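Local structure of glucose import ATP-binding protein GlcV (Sulfolobus solfataricus, 1OXX) at residues Arg118-Glu123 and Val156-Leu161; Ala202-Ile207 and Ser239-Ile244. The protein hydrolyses ATP as the energy-coupling subunit of the GlcSTUV ABC transporter, driving glucose uptake into the cell. The protein carries 1 engineered substitution. All coordinates share one frame; numbering follows the deposited sequence.

Contact 1 of 2, residues Arg118-Glu123 and Val156-Leu161; sequences RKRVEE and VKDPSL
The side chain of R120 reaches off helix 114-127 to the backbone of V156, where NE donates to V156 O over 2.9 Å. The N-H points straight at the oxygen (179°), and the acceptor lies in the guanidinium plane, at its edge; seen from V156, the donor stands above the carbonyl plane, not on a lone pair. CG is anti to the backbone N (chi1 179°) and the chain bends at chi2 (58°), which turns NE toward the carbonyl and sets the aliphatic stem obliquely across the V156 side chain, R120 CG lying 3.8 Å from V156 CG2. Partners round its edge fix the rotation of the guanidinium. R120 NH1 makes a salt bridge at 3.0 Å to OE1 of E123, three residues on in the same helix, and this oxygen is met from above its carboxylate plane. R120 NH2 gives a weak bond of 3.1 Å to a water that in turn donates to D158 OD1 at 2.9 Å. D158 OD1 itself is 4.1 Å from R120 NH2 and well out of the guanidinium plane, so the two opposite charges meet through the water and not in a salt bridge. A weak bond from NH2 to L155 O reaches the last residue of helix 143-155. Beside these polar bonds, V121 CG2 approaches V156 CG2 at 4.4 Å, a loose apolar touch between buried valines. Both valines also pack on I103 of helix 99-104, and V156 further meets P106 and L107. The contact thus joins helix 114-127 to the loop that leads from helix 143-155 into strand 161-165, a parallel strand of the mixed sheet in the ATP-binding cassette.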
# COMPACT_ATOMS: atom_id res chain seq x y z
N ARG A 118 7.56 -30.94 -16.15
CA ARG A 118 8.23 -31.34 -14.91
C ARG A 118 9.48 -30.52 -14.70
O ARG A 118 9.72 -30.00 -13.61
CB ARG A 118 8.59 -32.83 -14.96
CG ARG A 118 9.25 -33.28 -13.67
CD ARG A 118 9.86 -34.66 -13.73
NE ARG A 118 10.88 -34.73 -14.77
CZ ARG A 118 12.08 -34.15 -14.69
NH1 ARG A 118 12.42 -33.46 -13.61
NH2 ARG A 118 12.93 -34.27 -15.69
N LYS A 119 10.24 -30.34 -15.77
CA LYS A 119 11.48 -29.59 -15.67
C LYS A 119 11.22 -28.14 -15.27
O LYS A 119 11.91 -27.57 -14.43
CB LYS A 119 12.27 -29.72 -16.98
CG LYS A 119 12.84 -31.11 -17.17
CD LYS A 119 13.62 -31.26 -18.47
CE LYS A 119 14.05 -32.71 -18.71
NZ LYS A 119 14.80 -32.84 -19.99
N ARG A 120 10.17 -27.55 -15.84
CA ARG A 120 9.87 -26.16 -15.54
C ARG A 120 9.39 -25.99 -14.10
O ARG A 120 9.83 -25.08 -13.38
CB ARG A 120 8.82 -25.61 -16.50
CG ARG A 120 8.43 -24.17 -16.23
CD ARG A 120 9.60 -23.21 -16.28
NE ARG A 120 9.17 -21.85 -15.99
CZ ARG A 120 9.97 -20.86 -15.60
NH1 ARG A 120 11.28 -21.05 -15.46
NH2 ARG A 120 9.45 -19.66 -15.35
N VAL A 121 8.47 -26.84 -13.68
CA VAL A 121 7.98 -26.78 -12.32
C VAL A 121 9.12 -26.98 -11.32
O VAL A 121 9.24 -26.25 -10.35
CB VAL A 121 6.89 -27.83 -12.08
CG1 VAL A 121 6.53 -27.92 -10.58
CG2 VAL A 121 5.67 -27.50 -12.94
N GLU A 122 9.97 -27.98 -11.57
CA GLU A 122 11.09 -28.23 -10.66
C GLU A 122 12.07 -27.07 -10.60
O GLU A 122 12.60 -26.77 -9.53
CB GLU A 122 11.79 -29.54 -10.98
CG GLU A 122 10.97 -30.74 -10.57
CD GLU A 122 11.75 -32.03 -10.59
OE1 GLU A 122 11.17 -33.05 -11.01
OE2 GLU A 122 12.93 -32.03 -10.15
N GLU A 123 12.30 -26.44 -11.75
CA GLU A 123 13.24 -25.33 -11.84
C GLU A 123 12.74 -24.16 -10.98
O GLU A 123 13.49 -23.58 -10.17
CB GLU A 123 13.41 -24.92 -13.31
CG GLU A 123 14.11 -23.62 -13.59
CD GLU A 123 14.15 -23.32 -15.08
OE1 GLU A 123 13.09 -23.37 -15.74
OE2 GLU A 123 15.26 -23.06 -15.61
N VAL A 156 5.37 -19.49 -13.29
CA VAL A 156 5.68 -20.69 -14.06
C VAL A 156 5.69 -20.51 -15.58
O VAL A 156 6.40 -21.22 -16.28
CB VAL A 156 4.79 -21.89 -13.62
CG1 VAL A 156 3.42 -21.82 -14.22
CG2 VAL A 156 5.48 -23.18 -13.97
N LYS A 157 4.90 -19.57 -16.09
CA LYS A 157 4.86 -19.28 -17.53
C LYS A 157 5.74 -18.09 -17.95
O LYS A 157 5.56 -17.52 -19.02
CB LYS A 157 3.43 -18.97 -18.00
CG LYS A 157 2.43 -20.12 -17.91
CD LYS A 157 1.12 -19.78 -18.60
CE LYS A 157 0.33 -18.71 -17.86
NZ LYS A 157 -0.95 -18.37 -18.55
N ASP A 158 6.69 -17.72 -17.11
CA ASP A 158 7.54 -16.56 -17.38
C ASP A 158 6.80 -15.31 -17.85
O ASP A 158 6.82 -14.89 -19.01
CB ASP A 158 8.66 -16.87 -18.36
CG ASP A 158 9.87 -15.99 -18.12
OD1 ASP A 158 10.37 -15.98 -16.97
OD2 ASP A 158 10.38 -15.27 -19.01
N PRO A 159 6.17 -14.67 -16.91
CA PRO A 159 5.42 -13.46 -17.19
C PRO A 159 6.29 -12.22 -17.38
O PRO A 159 7.47 -12.21 -17.02
CB PRO A 159 4.61 -13.27 -15.92
CG PRO A 159 5.30 -13.98 -14.87
CD PRO A 159 6.19 -15.01 -15.49
N SER A 160 5.68 -11.19 -17.93
CA SER A 160 6.29 -9.88 -18.08
C SER A 160 5.81 -8.92 -17.00
O SER A 160 6.45 -7.92 -16.75
CB SER A 160 5.92 -9.28 -19.44
OG SER A 160 6.52 -10.01 -20.50
N LEU A 161 4.70 -9.26 -16.36
CA LEU A 161 4.04 -8.43 -15.37
C LEU A 161 3.61 -9.31 -14.20
O LEU A 161 2.98 -10.34 -14.39
CB LEU A 161 2.82 -7.78 -16.00
CG LEU A 161 1.87 -6.99 -15.10
CD1 LEU A 161 2.61 -5.81 -14.44
CD2 LEU A 161 0.65 -6.51 -15.89
O HOH W 1 9.52 -16.78 -14.30

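Contact 2 of 2, residues Ala202-Ile207 and Ser239-Ile244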
# COMPACT_ATOMS: atom_id res chain seq x y z
N ALA A 202 3.03 -0.53 4.50
CA ALA A 202 4.30 -1.24 4.63
C ALA A 202 4.62 -2.04 3.36
O ALA A 202 5.79 -2.21 2.98
CB ALA A 202 4.28 -2.16 5.85
N ASP A 203 3.58 -2.52 2.69
CA ASP A 203 3.76 -3.26 1.46
C ASP A 203 4.29 -2.30 0.38
O ASP A 203 5.18 -2.64 -0.40
CB ASP A 203 2.44 -3.89 1.03
CG ASP A 203 2.01 -5.03 1.95
OD1 ASP A 203 0.81 -5.38 1.95
OD2 ASP A 203 2.80 -5.59 2.71
N ILE A 204 3.75 -1.09 0.36
CA ILE A 204 4.17 -0.06 -0.59
C ILE A 204 5.62 0.36 -0.36
O ILE A 204 6.42 0.42 -1.28
CB ILE A 204 3.25 1.18 -0.42
CG1 ILE A 204 1.83 0.85 -0.84
CG2 ILE A 204 3.78 2.39 -1.18
CD1 ILE A 204 1.74 0.38 -2.22
N PHE A 205 5.96 0.68 0.88
CA PHE A 205 7.33 1.12 1.15
C PHE A 205 8.36 0.05 0.84
O PHE A 205 9.49 0.35 0.44
CB PHE A 205 7.45 1.60 2.59
CG PHE A 205 7.03 3.02 2.77
CD1 PHE A 205 5.76 3.32 3.23
CD2 PHE A 205 7.87 4.07 2.42
CE1 PHE A 205 5.34 4.64 3.37
CE2 PHE A 205 7.46 5.37 2.55
CZ PHE A 205 6.19 5.66 3.02
N ALA A 206 7.98 -1.20 1.05
CA ALA A 206 8.91 -2.29 0.87
C ALA A 206 9.18 -2.57 -0.59
O ALA A 206 10.31 -2.88 -0.97
CB ALA A 206 8.38 -3.54 1.54
N ILE A 207 8.15 -2.43 -1.42
CA ILE A 207 8.23 -2.92 -2.79
C ILE A 207 8.10 -1.90 -3.91
O ILE A 207 8.69 -2.08 -4.97
CB ILE A 207 7.12 -3.97 -3.00
CG1 ILE A 207 7.41 -5.22 -2.15
CG2 ILE A 207 7.01 -4.36 -4.46
CD1 ILE A 207 6.19 -6.12 -1.97
N SER A 239 -2.81 10.28 5.77
CA SER A 239 -3.15 9.16 6.65
C SER A 239 -3.11 7.81 5.96
O SER A 239 -2.87 6.79 6.59
CB SER A 239 -4.52 9.40 7.28
OG SER A 239 -5.56 9.21 6.35
N LEU A 240 -3.34 7.78 4.66
CA LEU A 240 -3.28 6.52 3.93
C LEU A 240 -1.85 5.98 3.87
O LEU A 240 -1.63 4.74 3.88
CB LEU A 240 -3.87 6.67 2.52
CG LEU A 240 -5.38 6.68 2.50
CD1 LEU A 240 -5.92 7.26 1.18
CD2 LEU A 240 -5.91 5.26 2.76
N ILE A 241 -0.88 6.88 3.78
CA ILE A 241 0.51 6.48 3.63
C ILE A 241 1.23 6.22 4.96
O ILE A 241 2.32 5.68 4.96
CB ILE A 241 1.26 7.51 2.74
CG1 ILE A 241 2.65 7.01 2.32
CG2 ILE A 241 1.38 8.82 3.46
CD1 ILE A 241 2.63 6.01 1.18
N GLY A 242 0.61 6.61 6.07
CA GLY A 242 1.20 6.39 7.39
C GLY A 242 0.41 7.04 8.51
O GLY A 242 -0.47 7.87 8.26
N GLU A 243 0.75 6.69 9.74
CA GLU A 243 0.09 7.28 10.90
C GLU A 243 0.29 8.77 10.95
O GLU A 243 1.38 9.29 10.66
CB GLU A 243 0.63 6.67 12.20
CG GLU A 243 0.32 5.20 12.35
CD GLU A 243 0.43 4.72 13.79
OE1 GLU A 243 1.36 5.18 14.48
OE2 GLU A 243 -0.40 3.89 14.20
N ILE A 244 -0.77 9.47 11.31
CA ILE A 244 -0.70 10.90 11.47
C ILE A 244 -1.79 11.40 12.41
O ILE A 244 -2.89 10.84 12.46
CB ILE A 244 -0.80 11.62 10.10
CG1 ILE A 244 -0.40 13.09 10.24
CG2 ILE A 244 -2.20 11.49 9.52
CD1 ILE A 244 -0.05 13.77 8.92
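F205 and I241 meet through apolar contacts, the ring and the isoleucine side chain crossing at about a right angle. F205 CE1 is the atom most engaged, 3.7 Å from I241 CG1, while F205 CZ lies 4.0 Å from I241 CD1. With CG1 anti to its backbone N (chi1 -169°), I241 carries CD1 toward helix 201-207 although its CB does not point there. The same methyl makes a looser touch on I204, whose CG2 stands 4.5 Å from I241 CD1. Helix 225-230 adds to this apolar cluster: P225 touches both I204 and F205, and Y229 meets I241. An alanine in place of I241 would lack CG1 and CD1 and would probably open a gap between helix 201-207 and the end of helix 235-241, the F205 ring edge losing its apolar partner.

The polar side of the contact is a backbone carbonyl at a ring edge. I241 O lies in the plane of the F205 ring, 3.6 Å from F205 CE1, an edge-on, van der Waals approach.

The backbone changes course immediately beyond I241. G242 is the first residue to leave helical geometry and is almost fully extended (phi 173°, psi 169°), and the chain then runs toward strand 245-252; R277 touches I241 and donates to E243 O. Helix 201-207 thus packs against the end of helix 235-241 within the ABC-ATPase domain, near where the chain runs on to the C-terminal domain. The side chain of I204 is about 8 Å from that of K44, an inferred ATP-binding residue of the P-loop (Walker A), without touching it.

In the fold
From the N terminus, the chain passes through the P-loop and helix 99-104 before reaching helix 114-127, and contact 1 then closes a loop that is about half helix and has no strand when the segment after helix 143-155 returns to it. Strand 161-165, helix 176-190 and strand 193-198 follow, leading to helix 201-207. Contact 2 closes a second loop, through strands 210-215 and 218-223 and helix 225-230, at the end of helix 235-241. The loops run in series and neither crosses the other; the centres of contacts 1 and 2 are about 32 Å apart. Contact 1 ties helices to the approach of a sheet strand, whereas contact 2 joins helix 201-207 to the end of helix 235-241, just before strand 245-252.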